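Local coordinates for basic membrane lipoprotein (Brucella melitensis biovar Abortus, PDB 3S99) that binds adenine and probably other purines such as guanine, and may hand them to an ABC-type uptake system, at residues Leu27-Ile32 with Leu89-Ser94; Gly166-Met171 with Phe345-Val350; Ile186-Trp191 with Gln214-Thr219; Gly229-Gly234 with Thr246-Val251. One frame throughout, in Å; residues are numbered along the deposited sequence.

Contact 1: residues Leu27-Ile32 with Leu89-Ser94. With ADE (adenine), chain T.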
loop_
_atom_site.group_PDB
_atom_site.type_symbol
_atom_site.label_atom_id
_atom_site.label_comp_id
_atom_site.label_asym_id
_atom_site.label_seq_id
_atom_site.Cartn_x
_atom_site.Cartn_y
_atom_site.Cartn_z
ATOM N N LEU A 27 26.649 8.500 -7.568
ATOM C CA LEU A 27 26.010 8.057 -6.335
ATOM C C LEU A 27 25.505 6.628 -6.492
ATOM O O LEU A 27 24.685 6.334 -7.342
ATOM C CB LEU A 27 24.842 8.957 -5.968
ATOM C CG LEU A 27 24.020 8.647 -4.717
ATOM C CD1 LEU A 27 24.898 8.668 -3.466
ATOM C CD2 LEU A 27 22.910 9.654 -4.603
ATOM N N LYS A 28 26.014 5.745 -5.654
ATOM C CA LYS A 28 25.516 4.396 -5.587
ATOM C C LYS A 28 24.280 4.325 -4.680
ATOM O O LYS A 28 24.354 4.613 -3.482
ATOM C CB LYS A 28 26.628 3.480 -5.104
ATOM C CG LYS A 28 27.706 3.231 -6.165
ATOM C CD LYS A 28 28.823 2.391 -5.583
ATOM C CE LYS A 28 29.560 1.572 -6.631
ATOM N NZ LYS A 28 30.772 0.948 -6.023
ATOM N N VAL A 29 23.142 3.954 -5.269
ATOM C CA VAL A 29 21.866 3.888 -4.579
ATOM C C VAL A 29 21.412 2.425 -4.540
ATOM O O VAL A 29 21.355 1.776 -5.565
ATOM C CB VAL A 29 20.783 4.796 -5.273
ATOM C CG1 VAL A 29 19.421 4.646 -4.608
ATOM C CG2 VAL A 29 21.193 6.298 -5.296
ATOM N N GLY A 30 21.080 1.906 -3.366
ATOM C CA GLY A 30 20.598 0.521 -3.241
ATOM C C GLY A 30 19.168 0.365 -2.806
ATOM O O GLY A 30 18.610 1.240 -2.134
ATOM N N PHE A 31 18.595 -0.786 -3.172
ATOM C CA PHE A 31 17.207 -1.123 -2.901
ATOM C C PHE A 31 17.140 -2.553 -2.378
ATOM O O PHE A 31 17.818 -3.460 -2.908
ATOM C CB PHE A 31 16.335 -1.010 -4.155
ATOM C CG PHE A 31 16.215 0.368 -4.694
ATOM C CD1 PHE A 31 15.093 1.158 -4.388
ATOM C CD2 PHE A 31 17.240 0.913 -5.470
ATOM C CE1 PHE A 31 14.998 2.463 -4.864
ATOM C CE2 PHE A 31 17.144 2.211 -5.959
ATOM C CZ PHE A 31 16.007 2.983 -5.652
ATOM N N ILE A 32 16.339 -2.743 -1.331
ATOM C CA ILE A 32 16.007 -4.056 -0.793
ATOM C C ILE A 32 14.505 -4.308 -0.999
ATOM O O ILE A 32 13.682 -3.524 -0.504
ATOM C CB ILE A 32 16.310 -4.112 0.710
ATOM C CG1 ILE A 32 17.790 -3.795 0.971
ATOM C CG2 ILE A 32 15.968 -5.503 1.249
ATOM C CD1 ILE A 32 18.753 -4.824 0.393
ATOM N N LEU A 89 23.005 5.706 -0.417
ATOM C CA LEU A 89 21.585 5.889 -0.165
ATOM C C LEU A 89 20.927 4.534 -0.374
ATOM O O LEU A 89 21.096 3.912 -1.426
ATOM C CB LEU A 89 21.013 6.895 -1.129
ATOM C CG LEU A 89 19.512 7.172 -1.083
ATOM C CD1 LEU A 89 19.066 7.777 0.275
ATOM C CD2 LEU A 89 19.149 8.095 -2.238
ATOM N N ILE A 90 20.225 4.049 0.642
ATOM C CA ILE A 90 19.623 2.710 0.597
ATOM C C ILE A 90 18.141 2.777 0.973
ATOM O O ILE A 90 17.800 3.266 2.075
ATOM C CB ILE A 90 20.318 1.777 1.575
ATOM C CG1 ILE A 90 21.802 1.617 1.220
ATOM C CG2 ILE A 90 19.599 0.359 1.633
ATOM C CD1 ILE A 90 22.532 0.666 2.178
ATOM N N PHE A 91 17.281 2.294 0.073
ATOM C CA PHE A 91 15.833 2.252 0.285
ATOM C C PHE A 91 15.440 0.840 0.699
ATOM O O PHE A 91 15.728 -0.132 -0.019
ATOM C CB PHE A 91 15.085 2.628 -0.992
ATOM C CG PHE A 91 15.258 4.063 -1.407
ATOM C CD1 PHE A 91 14.354 5.041 -0.966
ATOM C CD2 PHE A 91 16.280 4.443 -2.237
ATOM C CE1 PHE A 91 14.512 6.358 -1.325
ATOM C CE2 PHE A 91 16.420 5.772 -2.628
ATOM C CZ PHE A 91 15.527 6.725 -2.165
ATOM N N THR A 92 14.811 0.722 1.862
ATOM C CA THR A 92 14.328 -0.550 2.396
ATOM C C THR A 92 12.812 -0.550 2.249
ATOM O O THR A 92 12.123 0.267 2.848
ATOM C CB THR A 92 14.862 -0.830 3.812
ATOM O OG1 THR A 92 14.526 0.230 4.700
ATOM C CG2 THR A 92 16.405 -1.001 3.762
ATOM N N THR A 93 12.311 -1.382 1.330
ATOM C CA THR A 93 10.969 -1.137 0.749
ATOM C C THR A 93 9.820 -1.963 1.317
ATOM O O THR A 93 8.801 -2.180 0.656
ATOM C CB THR A 93 10.995 -1.242 -0.798
ATOM O OG1 THR A 93 11.293 -2.591 -1.190
ATOM C CG2 THR A 93 12.054 -0.284 -1.419
ATOM N N SER A 94 9.918 -2.345 2.570
ATOM C CA SER A 94 8.863 -3.093 3.230
ATOM C C SER A 94 8.854 -2.794 4.715
ATOM O O SER A 94 9.893 -2.584 5.311
ATOM C CB SER A 94 9.055 -4.596 3.005
ATOM O OG SER A 94 7.992 -5.343 3.575
HETATM N N9 ADE T . 5.323 -2.933 3.709
HETATM C C8 ADE T . 4.282 -2.055 3.917
HETATM N N7 ADE T . 3.256 -2.217 3.117
HETATM C C5 ADE T . 3.709 -3.299 2.353
HETATM C C6 ADE T . 3.076 -3.953 1.332
HETATM N N6 ADE T . 1.867 -3.495 0.977
HETATM N N1 ADE T . 3.734 -4.996 0.729
HETATM C C2 ADE T . 4.954 -5.341 1.176
HETATM N N3 ADE T . 5.663 -4.785 2.158
HETATM C C4 ADE T . 4.956 -3.762 2.693
#
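Phe31 and Phe91 stand next to each other on neighbouring parallel strands, rings projecting in the same direction. Both turn CG away from the carbonyl carbon to sit beside the backbone N (chi1 -65° and -67°), and this matching torsion, with similar chi2 values on parallel strands, leaves the planes 12° apart. The rings are offset with little overlap, centroids 5.1 Å apart; the near contact runs from Phe31 CE1 to Phe91 CD2 at 3.5 Å. Val29 joins them on the same face of the sheet: its CG1 meets the Phe91 ring at the edge, in its plane, 3.8 Å from CE2, while CG2 runs alongside Leu89 CD2. On the other face Ile32 CG1 lies beside Thr92 CG2.

The backbones hold this register with nearly straight bonds, Gly30 N to Leu89 O (2.8 Å), Phe91 N to Gly30 O (2.8 Å) and Ile32 N to Phe91 O (3.0 Å). Where strand 89-92 ends, Ile32 O takes two donors from one residue. Thr93 N approaches almost in line with the carbonyl bond, and Thr93 OG1, at 2.7 Å from Ile32 O, comes tilted from the carbonyl plane. The first residue beyond the strand is therefore tied by both its backbone and its side chain. Thr93 O in turn accepts from Trp42 NE1, and Ser94 OG reaches to 2.8 Å from adenine N3. The apolar pair thus gives way to polar groups, consistent with the C-terminal end of the sheet helping to place the Thr93-Ser94 loop beside the purine.

Contact 2: residues Gly166-Met171 with Phe345-Val350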
loop_
_atom_site.group_PDB
_atom_site.type_symbol
_atom_site.label_atom_id
_atom_site.label_comp_id
_atom_site.label_asym_id
_atom_site.label_seq_id
_atom_site.Cartn_x
_atom_site.Cartn_y
_atom_site.Cartn_z
ATOM N N GLY A 166 -6.578 -0.166 6.052
ATOM C CA GLY A 166 -7.067 -0.368 4.693
ATOM C C GLY A 166 -8.401 -1.078 4.646
ATOM O O GLY A 166 -9.299 -0.687 3.893
ATOM N N ILE A 167 -8.545 -2.092 5.489
ATOM C CA ILE A 167 -9.796 -2.809 5.623
ATOM C C ILE A 167 -10.874 -1.842 6.138
ATOM O O ILE A 167 -11.987 -1.774 5.584
ATOM C CB ILE A 167 -9.642 -4.018 6.567
ATOM C CG1 ILE A 167 -8.722 -5.076 5.941
ATOM C CG2 ILE A 167 -11.011 -4.627 6.909
ATOM C CD1 ILE A 167 -8.285 -6.240 6.920
ATOM N N ASN A 168 -10.536 -1.087 7.177
ATOM C CA ASN A 168 -11.493 -0.163 7.785
ATOM C C ASN A 168 -11.910 0.917 6.830
ATOM O O ASN A 168 -13.104 1.208 6.723
ATOM C CB ASN A 168 -10.939 0.455 9.050
ATOM C CG ASN A 168 -10.972 -0.493 10.224
ATOM O OD1 ASN A 168 -11.825 -1.369 10.293
ATOM N ND2 ASN A 168 -10.035 -0.311 11.167
ATOM N N SER A 169 -10.946 1.519 6.134
ATOM C CA SER A 169 -11.265 2.541 5.155
ATOM C C SER A 169 -12.136 2.048 4.008
ATOM O O SER A 169 -13.081 2.731 3.593
ATOM C CB SER A 169 -10.000 3.152 4.594
ATOM O OG SER A 169 -10.340 4.247 3.790
ATOM N N PHE A 170 -11.809 0.872 3.483
ATOM C CA PHE A 170 -12.604 0.230 2.448
ATOM C C PHE A 170 -14.071 0.038 2.864
ATOM O O PHE A 170 -15.000 0.384 2.120
ATOM C CB PHE A 170 -11.946 -1.100 2.066
ATOM C CG PHE A 170 -12.680 -1.867 1.004
ATOM C CD1 PHE A 170 -12.602 -1.493 -0.322
ATOM C CD2 PHE A 170 -13.414 -3.003 1.336
ATOM C CE1 PHE A 170 -13.272 -2.215 -1.302
ATOM C CE2 PHE A 170 -14.099 -3.722 0.347
ATOM C CZ PHE A 170 -14.012 -3.340 -0.955
ATOM N N MET A 171 -14.268 -0.454 4.091
ATOM C CA MET A 171 -15.595 -0.664 4.631
ATOM C C MET A 171 -16.352 0.680 4.783
ATOM O O MET A 171 -17.549 0.784 4.412
ATOM C CB MET A 171 -15.488 -1.402 5.990
ATOM C CG MET A 171 -16.797 -1.792 6.642
ATOM S SD MET A 171 -17.896 -2.916 5.676
ATOM C CE MET A 171 -16.654 -3.945 4.924
ATOM N N PHE A 345 -7.998 -2.376 15.727
ATOM C CA PHE A 345 -9.411 -2.680 15.878
ATOM C C PHE A 345 -10.103 -2.447 14.544
ATOM O O PHE A 345 -9.600 -1.701 13.693
ATOM C CB PHE A 345 -10.039 -1.778 16.936
ATOM C CG PHE A 345 -9.924 -0.321 16.632
ATOM C CD1 PHE A 345 -8.820 0.407 17.076
ATOM C CD2 PHE A 345 -10.912 0.334 15.884
ATOM C CE1 PHE A 345 -8.698 1.750 16.773
ATOM C CE2 PHE A 345 -10.798 1.689 15.586
ATOM C CZ PHE A 345 -9.689 2.398 16.038
ATOM N N TYR A 346 -11.245 -3.103 14.358
ATOM C CA TYR A 346 -12.049 -2.917 13.161
ATOM C C TYR A 346 -13.168 -1.945 13.458
ATOM O O TYR A 346 -13.560 -1.790 14.599
ATOM C CB TYR A 346 -12.667 -4.223 12.685
ATOM C CG TYR A 346 -11.734 -5.157 11.962
ATOM C CD1 TYR A 346 -10.953 -4.718 10.885
ATOM C CD2 TYR A 346 -11.650 -6.488 12.325
ATOM C CE1 TYR A 346 -10.120 -5.588 10.222
ATOM C CE2 TYR A 346 -10.833 -7.369 11.651
ATOM C CZ TYR A 346 -10.070 -6.922 10.597
ATOM O OH TYR A 346 -9.251 -7.821 9.932
ATOM N N VAL A 347 -13.692 -1.307 12.421
ATOM C CA VAL A 347 -14.912 -0.499 12.563
ATOM C C VAL A 347 -16.133 -1.434 12.539
ATOM O O VAL A 347 -16.010 -2.625 12.187
ATOM C CB VAL A 347 -15.021 0.614 11.468
ATOM C CG1 VAL A 347 -13.948 1.646 11.647
ATOM C CG2 VAL A 347 -14.967 0.025 10.035
ATOM N N ALA A 348 -17.299 -0.905 12.937
ATOM C CA ALA A 348 -18.565 -1.655 12.880
ATOM C C ALA A 348 -18.830 -2.121 11.457
ATOM O O ALA A 348 -18.643 -1.356 10.483
ATOM C CB ALA A 348 -19.751 -0.796 13.374
ATOM N N GLY A 349 -19.254 -3.377 11.350
ATOM C CA GLY A 349 -19.623 -3.997 10.078
ATOM C C GLY A 349 -18.645 -5.052 9.586
ATOM O O GLY A 349 -18.998 -5.880 8.724
ATOM N N VAL A 350 -17.420 -5.020 10.103
ATOM C CA VAL A 350 -16.425 -6.008 9.739
ATOM C C VAL A 350 -16.691 -7.259 10.589
ATOM O O VAL A 350 -17.008 -7.170 11.789
ATOM C CB VAL A 350 -14.971 -5.483 9.936
ATOM C CG1 VAL A 350 -13.941 -6.562 9.529
ATOM C CG2 VAL A 350 -14.733 -4.159 9.137
#
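Phe345 meets Asn168 through its backbone: Asn168 ND2 donates to Phe345 O at 2.9 Å, and the bond lies both in the carbonyl plane and in the amide plane of the asparagine. The Phe345 ring has its partners elsewhere, a cation-pi contact with Lys322 and an edge-to-face one with Trp328. At Tyr346 the ring edge receives Asn168 OD1 in its plane, while Ile167 crosses it obliquely, CG2 coming to 3.6 Å from Tyr346 CE1 and CD1 to 3.5 Å from Tyr346 OH. That hydroxyl has its polar partner in Asp352.

Val347 N closes the amide pair by donating to Asn168 OD1 at 2.8 Å. Here the donor stands well above the side-chain carbonyl plane, 51° out of it; bonds at both ends of the amide, one in plane and one well out of it, fix its rotation. Val347 CG2 packs against the same oxygen at 3.4 Å. Ala348 and Gly349 form the corner of a type II turn from Val347 to Val350, whose closing bond is weak; Gly349, with phi 109°, takes the position where glycine is favoured. Past the turn Val350 spreads its branches: CG1 rests over the centre of the Tyr346 ring, 3.5 Å above its plane, and CG2 faces Met171 CG at 4.0 Å. Met171 puts CG anti to its backbone N (chi1 -176°), and the chain then bends so that SD leads up to the turn.

The C-terminal loop thereby clasps one side of helix 161-175, with Trp187 and Val183 of strand 182-187 touching the same helical face, while Ser169 and Phe170 look toward helix 132-146.

Contact 3: residues Ile186-Trp191 with Gln214-Thr219. With ADE (adenine), chain T.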
loop_
_atom_site.group_PDB
_atom_site.type_symbol
_atom_site.label_atom_id
_atom_site.label_comp_id
_atom_site.label_asym_id
_atom_site.label_seq_id
_atom_site.Cartn_x
_atom_site.Cartn_y
_atom_site.Cartn_z
ATOM N N ILE A 186 -9.669 -13.296 4.281
ATOM C CA ILE A 186 -8.768 -14.440 4.446
ATOM C C ILE A 186 -7.353 -13.906 4.599
ATOM O O ILE A 186 -6.946 -13.064 3.802
ATOM C CB ILE A 186 -8.820 -15.408 3.246
ATOM C CG1 ILE A 186 -10.175 -16.116 3.207
ATOM C CG2 ILE A 186 -7.681 -16.467 3.360
ATOM C CD1 ILE A 186 -10.288 -17.235 2.136
ATOM N N TRP A 187 -6.625 -14.366 5.622
ATOM C CA TRP A 187 -5.240 -13.903 5.854
ATOM C C TRP A 187 -4.249 -14.840 5.184
ATOM O O TRP A 187 -4.328 -16.014 5.359
ATOM C CB TRP A 187 -4.942 -13.801 7.360
ATOM C CG TRP A 187 -5.685 -12.685 7.964
ATOM C CD1 TRP A 187 -6.852 -12.761 8.640
ATOM C CD2 TRP A 187 -5.344 -11.302 7.893
ATOM N NE1 TRP A 187 -7.269 -11.506 9.016
ATOM C CE2 TRP A 187 -6.348 -10.591 8.582
ATOM C CE3 TRP A 187 -4.278 -10.590 7.322
ATOM C CZ2 TRP A 187 -6.333 -9.187 8.703
ATOM C CZ3 TRP A 187 -4.240 -9.208 7.469
ATOM C CH2 TRP A 187 -5.279 -8.515 8.140
ATOM N N VAL A 188 -3.319 -14.284 4.415
ATOM C CA VAL A 188 -2.248 -15.043 3.738
ATOM C C VAL A 188 -1.045 -15.234 4.676
ATOM O O VAL A 188 -0.277 -16.192 4.554
ATOM C CB VAL A 188 -1.806 -14.252 2.446
ATOM C CG1 VAL A 188 -0.500 -14.829 1.808
ATOM C CG2 VAL A 188 -2.926 -14.265 1.441
ATOM N N ASN A 189 -0.883 -14.278 5.590
ATOM C CA ASN A 189 0.180 -14.237 6.587
ATOM C C ASN A 189 1.568 -13.918 6.034
ATOM O O ASN A 189 2.577 -14.172 6.698
ATOM C CB ASN A 189 0.177 -15.496 7.464
ATOM C CG ASN A 189 -1.129 -15.666 8.216
ATOM O OD1 ASN A 189 -1.730 -14.687 8.673
ATOM N ND2 ASN A 189 -1.573 -16.906 8.355
ATOM N N SER A 190 1.610 -13.305 4.849
ATOM C CA SER A 190 2.809 -12.660 4.374
ATOM C C SER A 190 2.415 -11.703 3.285
ATOM O O SER A 190 1.245 -11.670 2.881
ATOM C CB SER A 190 3.898 -13.664 3.923
ATOM O OG SER A 190 3.510 -14.492 2.858
ATOM N N TRP A 191 3.368 -10.873 2.850
ATOM C CA TRP A 191 3.062 -9.872 1.863
ATOM C C TRP A 191 2.992 -10.477 0.477
ATOM O O TRP A 191 2.156 -10.089 -0.320
ATOM C CB TRP A 191 4.090 -8.749 1.862
ATOM C CG TRP A 191 4.162 -7.956 3.161
ATOM C CD1 TRP A 191 5.163 -8.031 4.108
ATOM C CD2 TRP A 191 3.247 -6.946 3.625
ATOM N NE1 TRP A 191 4.902 -7.151 5.126
ATOM C CE2 TRP A 191 3.748 -6.468 4.861
ATOM C CE3 TRP A 191 2.037 -6.411 3.129
ATOM C CZ2 TRP A 191 3.093 -5.484 5.605
ATOM C CZ3 TRP A 191 1.391 -5.409 3.870
ATOM C CH2 TRP A 191 1.909 -4.971 5.090
ATOM N N GLN A 214 -7.279 -6.860 -2.268
ATOM C CA GLN A 214 -6.148 -7.444 -1.514
ATOM C C GLN A 214 -5.210 -6.432 -0.887
ATOM O O GLN A 214 -5.134 -5.294 -1.336
ATOM C CB GLN A 214 -5.314 -8.341 -2.423
ATOM C CG GLN A 214 -4.419 -7.548 -3.366
ATOM C CD GLN A 214 -3.844 -8.383 -4.452
ATOM O OE1 GLN A 214 -4.577 -9.095 -5.164
ATOM N NE2 GLN A 214 -2.525 -8.292 -4.629
ATOM N N HIS A 215 -4.482 -6.877 0.143
ATOM C CA HIS A 215 -3.303 -6.157 0.630
ATOM C C HIS A 215 -2.025 -6.997 0.551
ATOM O O HIS A 215 -1.060 -6.773 1.290
ATOM C CB HIS A 215 -3.536 -5.683 2.051
ATOM C CG HIS A 215 -2.787 -4.438 2.411
ATOM N ND1 HIS A 215 -3.399 -3.356 3.021
ATOM C CD2 HIS A 215 -1.470 -4.121 2.314
ATOM C CE1 HIS A 215 -2.494 -2.419 3.252
ATOM N NE2 HIS A 215 -1.312 -2.864 2.857
ATOM N N THR A 216 -2.026 -7.967 -0.359
ATOM C CA THR A 216 -0.822 -8.717 -0.718
ATOM C C THR A 216 -0.242 -8.138 -2.024
ATOM O O THR A 216 -0.848 -7.249 -2.658
ATOM C CB THR A 216 -1.173 -10.186 -0.871
ATOM O OG1 THR A 216 -2.207 -10.325 -1.873
ATOM C CG2 THR A 216 -1.637 -10.769 0.511
ATOM N N ASP A 217 0.926 -8.633 -2.418
ATOM C CA ASP A 217 1.818 -7.935 -3.362
ATOM C C ASP A 217 1.667 -8.310 -4.830
ATOM O O ASP A 217 2.146 -7.587 -5.705
ATOM C CB ASP A 217 3.279 -8.175 -2.929
ATOM C CG ASP A 217 3.642 -7.451 -1.619
ATOM O OD1 ASP A 217 2.766 -6.702 -1.085
ATOM O OD2 ASP A 217 4.821 -7.600 -1.145
ATOM N N SER A 218 1.021 -9.441 -5.117
ATOM C CA SER A 218 1.130 -10.011 -6.456
ATOM C C SER A 218 -0.156 -9.911 -7.255
ATOM O O SER A 218 -1.221 -9.599 -6.717
ATOM C CB SER A 218 1.575 -11.490 -6.406
ATOM O OG SER A 218 0.449 -12.326 -6.288
ATOM N N THR A 219 -0.037 -10.209 -8.538
ATOM C CA THR A 219 -1.198 -10.325 -9.436
ATOM C C THR A 219 -1.934 -11.675 -9.376
ATOM O O THR A 219 -2.823 -11.900 -10.200
ATOM C CB THR A 219 -0.787 -10.169 -10.894
ATOM O OG1 THR A 219 0.330 -11.025 -11.136
ATOM C CG2 THR A 219 -0.406 -8.736 -11.201
HETATM N N9 ADE T . 5.323 -2.933 3.709
HETATM C C8 ADE T . 4.282 -2.055 3.917
HETATM N N7 ADE T . 3.256 -2.217 3.117
HETATM C C5 ADE T . 3.709 -3.299 2.353
HETATM C C6 ADE T . 3.076 -3.953 1.332
HETATM N N6 ADE T . 1.867 -3.495 0.977
HETATM N N1 ADE T . 3.734 -4.996 0.729
HETATM C C2 ADE T . 4.954 -5.341 1.176
HETATM N N3 ADE T . 5.663 -4.785 2.158
HETATM C C4 ADE T . 4.956 -3.762 2.693
#
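The Trp191 indole offers one face to the adenine, whose C4 sits 3.6 Å above the ring plane and over its centre; the nearest pair is Trp191 CE3 to adenine C6 at 3.2 Å. At the indole edge, in its plane, comes His215 CD2, 3.5 Å from Trp191 CZ3. The two protein rings meet obliquely, with planes at 51°. The imidazole edge in turn faces adenine N6, and His215 NE2 is bonded to Glu162.

Asp217 OD1 approaches adenine N1 to 2.7 Å, and OD2 of the same carboxylate lies 3.3 Å from Trp191 CB. Its CG stands beside the backbone N (chi1 -70°), which brings the carboxylate to the purine rim. Backbone supports the pair: Asp217 N donates to Trp191 O at 2.8 Å, on a somewhat bent bond. Behind it, Gln214 NE2 grips two carbonyls of its own loop, Thr216 O from above the carbonyl plane and Ser218 O within it. Thr216 CG2 meets Val188 CG2 at 3.8 Å, while Thr216 OG1 turns to Glu197.

Loops leaving strands 182-187 and 211-214 at their C-terminal ends thus form one wall of the adenine pocket, which Ser94, Trp42 and others complete, as is usual for the clefts of periplasmic binding proteins.

Contact 4: residues Gly229-Gly234 with Thr246-Val251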
loop_
_atom_site.group_PDB
_atom_site.type_symbol
_atom_site.label_atom_id
_atom_site.label_comp_id
_atom_site.label_asym_id
_atom_site.label_seq_id
_atom_site.Cartn_x
_atom_site.Cartn_y
_atom_site.Cartn_z
ATOM N N GLY A 229 -14.383 -14.263 -14.102
ATOM C CA GLY A 229 -15.256 -13.122 -14.432
ATOM C C GLY A 229 -15.698 -12.256 -13.248
ATOM O O GLY A 229 -16.738 -11.615 -13.315
ATOM N N ILE A 230 -14.900 -12.243 -12.175
ATOM C CA ILE A 230 -15.175 -11.456 -10.956
ATOM C C ILE A 230 -14.338 -10.182 -10.961
ATOM O O ILE A 230 -13.133 -10.216 -11.190
ATOM C CB ILE A 230 -14.885 -12.289 -9.658
ATOM C CG1 ILE A 230 -15.871 -13.465 -9.560
ATOM C CG2 ILE A 230 -14.954 -11.428 -8.395
ATOM C CD1 ILE A 230 -17.363 -13.033 -9.530
ATOM N N LYS A 231 -15.006 -9.057 -10.737
ATOM C CA LYS A 231 -14.372 -7.764 -10.795
ATOM C C LYS A 231 -13.520 -7.530 -9.539
ATOM O O LYS A 231 -13.822 -8.035 -8.450
ATOM C CB LYS A 231 -15.423 -6.666 -11.035
ATOM C CG LYS A 231 -16.097 -6.813 -12.434
ATOM C CD LYS A 231 -16.818 -5.564 -12.907
ATOM C CE LYS A 231 -17.351 -5.678 -14.387
ATOM N NZ LYS A 231 -18.313 -4.563 -14.775
ATOM N N ALA A 232 -12.435 -6.798 -9.706
ATOM C CA ALA A 232 -11.406 -6.712 -8.658
ATOM C C ALA A 232 -10.659 -5.388 -8.676
ATOM O O ALA A 232 -10.755 -4.616 -9.638
ATOM C CB ALA A 232 -10.413 -7.891 -8.842
ATOM N N PHE A 233 -9.915 -5.113 -7.618
ATOM C CA PHE A 233 -9.030 -3.931 -7.595
ATOM C C PHE A 233 -7.572 -4.370 -7.643
ATOM O O PHE A 233 -7.172 -5.294 -6.950
ATOM C CB PHE A 233 -9.309 -3.078 -6.358
ATOM C CG PHE A 233 -10.768 -2.604 -6.266
ATOM C CD1 PHE A 233 -11.200 -1.501 -6.988
ATOM C CD2 PHE A 233 -11.688 -3.283 -5.475
ATOM C CE1 PHE A 233 -12.555 -1.057 -6.923
ATOM C CE2 PHE A 233 -13.014 -2.847 -5.371
ATOM C CZ PHE A 233 -13.457 -1.761 -6.105
ATOM N N GLY A 234 -6.769 -3.697 -8.464
ATOM C CA GLY A 234 -5.334 -3.880 -8.406
ATOM C C GLY A 234 -4.723 -3.217 -7.196
ATOM O O GLY A 234 -5.319 -2.328 -6.582
ATOM N N THR A 246 -11.949 -6.796 -16.120
ATOM C CA THR A 246 -12.489 -6.941 -14.758
ATOM C C THR A 246 -11.845 -6.061 -13.689
ATOM O O THR A 246 -12.443 -5.871 -12.628
ATOM C CB THR A 246 -12.480 -8.404 -14.288
ATOM O OG1 THR A 246 -11.161 -8.932 -14.425
ATOM C CG2 THR A 246 -13.483 -9.244 -15.099
ATOM N N GLN A 247 -10.661 -5.499 -13.935
ATOM C CA GLN A 247 -10.144 -4.521 -12.988
ATOM C C GLN A 247 -10.997 -3.265 -13.033
ATOM O O GLN A 247 -11.247 -2.708 -14.107
ATOM C CB GLN A 247 -8.678 -4.157 -13.204
ATOM C CG GLN A 247 -8.151 -3.250 -12.044
ATOM C CD GLN A 247 -6.751 -2.725 -12.268
ATOM O OE1 GLN A 247 -5.789 -3.294 -11.760
ATOM N NE2 GLN A 247 -6.626 -1.616 -13.016
ATOM N N LEU A 248 -11.413 -2.800 -11.861
ATOM C CA LEU A 248 -12.224 -1.575 -11.736
ATOM C C LEU A 248 -11.328 -0.346 -11.613
ATOM O O LEU A 248 -11.584 0.689 -12.204
ATOM C CB LEU A 248 -13.122 -1.696 -10.522
ATOM C CG LEU A 248 -14.170 -2.819 -10.599
ATOM C CD1 LEU A 248 -14.689 -3.208 -9.226
ATOM C CD2 LEU A 248 -15.332 -2.408 -11.515
ATOM N N THR A 249 -10.276 -0.477 -10.821
ATOM C CA THR A 249 -9.234 0.525 -10.670
ATOM C C THR A 249 -8.186 -0.099 -9.756
ATOM O O THR A 249 -8.233 -1.299 -9.473
ATOM C CB THR A 249 -9.762 1.885 -10.069
ATOM O OG1 THR A 249 -8.699 2.841 -10.019
ATOM C CG2 THR A 249 -10.359 1.700 -8.671
ATOM N N ALA A 250 -7.254 0.715 -9.290
ATOM C CA ALA A 250 -6.202 0.258 -8.400
ATOM C C ALA A 250 -5.662 1.447 -7.618
ATOM O O ALA A 250 -5.643 2.534 -8.126
ATOM C CB ALA A 250 -5.076 -0.402 -9.183
ATOM N N VAL A 251 -5.215 1.207 -6.387
ATOM C CA VAL A 251 -4.493 2.193 -5.600
ATOM C C VAL A 251 -3.004 2.135 -5.977
ATOM O O VAL A 251 -2.321 1.194 -5.614
ATOM C CB VAL A 251 -4.672 1.900 -4.113
ATOM C CG1 VAL A 251 -4.014 3.009 -3.232
ATOM C CG2 VAL A 251 -6.169 1.787 -3.776
HETATM O O HOH W 1 -10.514 -9.423 -11.966
#
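Leu248 works its way in between Phe233 and Lys231. Its CB lies 3.7 Å from Phe233 CE1. CG, turned beside the backbone N (chi1 -64°), passes Lys231 CB at 4.1 Å. The branches then divide: CD1 meets Phe233 CZ at 3.7 Å, obliquely to the ring, and CD2 touches Lys231 CD at 3.8 Å, where the two chains cross at about a right angle. Beyond that point the lysine leads away, its NZ bonding Asn292 O.

These strands, 231-236 and 247-253, run parallel in the mixed sheet of the domain, and a beta bulge interrupts their pairing: Ala232 bridges Gln247 and Gly234 bridges Ala250, so three steps on one strand match two on the other. The evidence is in the bonds, since Leu248 N donates to Ala232 O at 2.9 Å but Gly234 N goes to Thr249 O, at 3.0 Å, rather than to Leu248 O. Thr249 CG2 consequently lands at the edge of the Phe233 ring. Gly234 is packed tightly against Ala250 and lies close to Gln247 OE1, which accepts from Met239 N. Near Lys231 one water joins Ile230 O to Thr246 OG1, just after Gly229 ends the preceding helix in a Schellman motif.

How the contacts relate
From the N terminus, contact 1 closes first: segment 89-94 returns to lie beside the first strand, 27-32, after helix 42-57, strand 61-66 and helix 73-84; the three strands share one parallel sheet. Contact 2 opens later, at 166-171, and closes near the C terminus at 345-350. Contacts 3 and 4 are nested in series inside that long loop, and none of the four cross. Both inner contacts reach the second, mixed sheet, and contact 2 touches each, Tyr346 and Ile167 against Trp187 and Phe170 against Phe233. Contact 1 meets contact 3 across the cleft, where both touch adenine and Ser94 OG lies 3.9 Å from Trp191 NE1, so loops from the two sheets meet round the ligand.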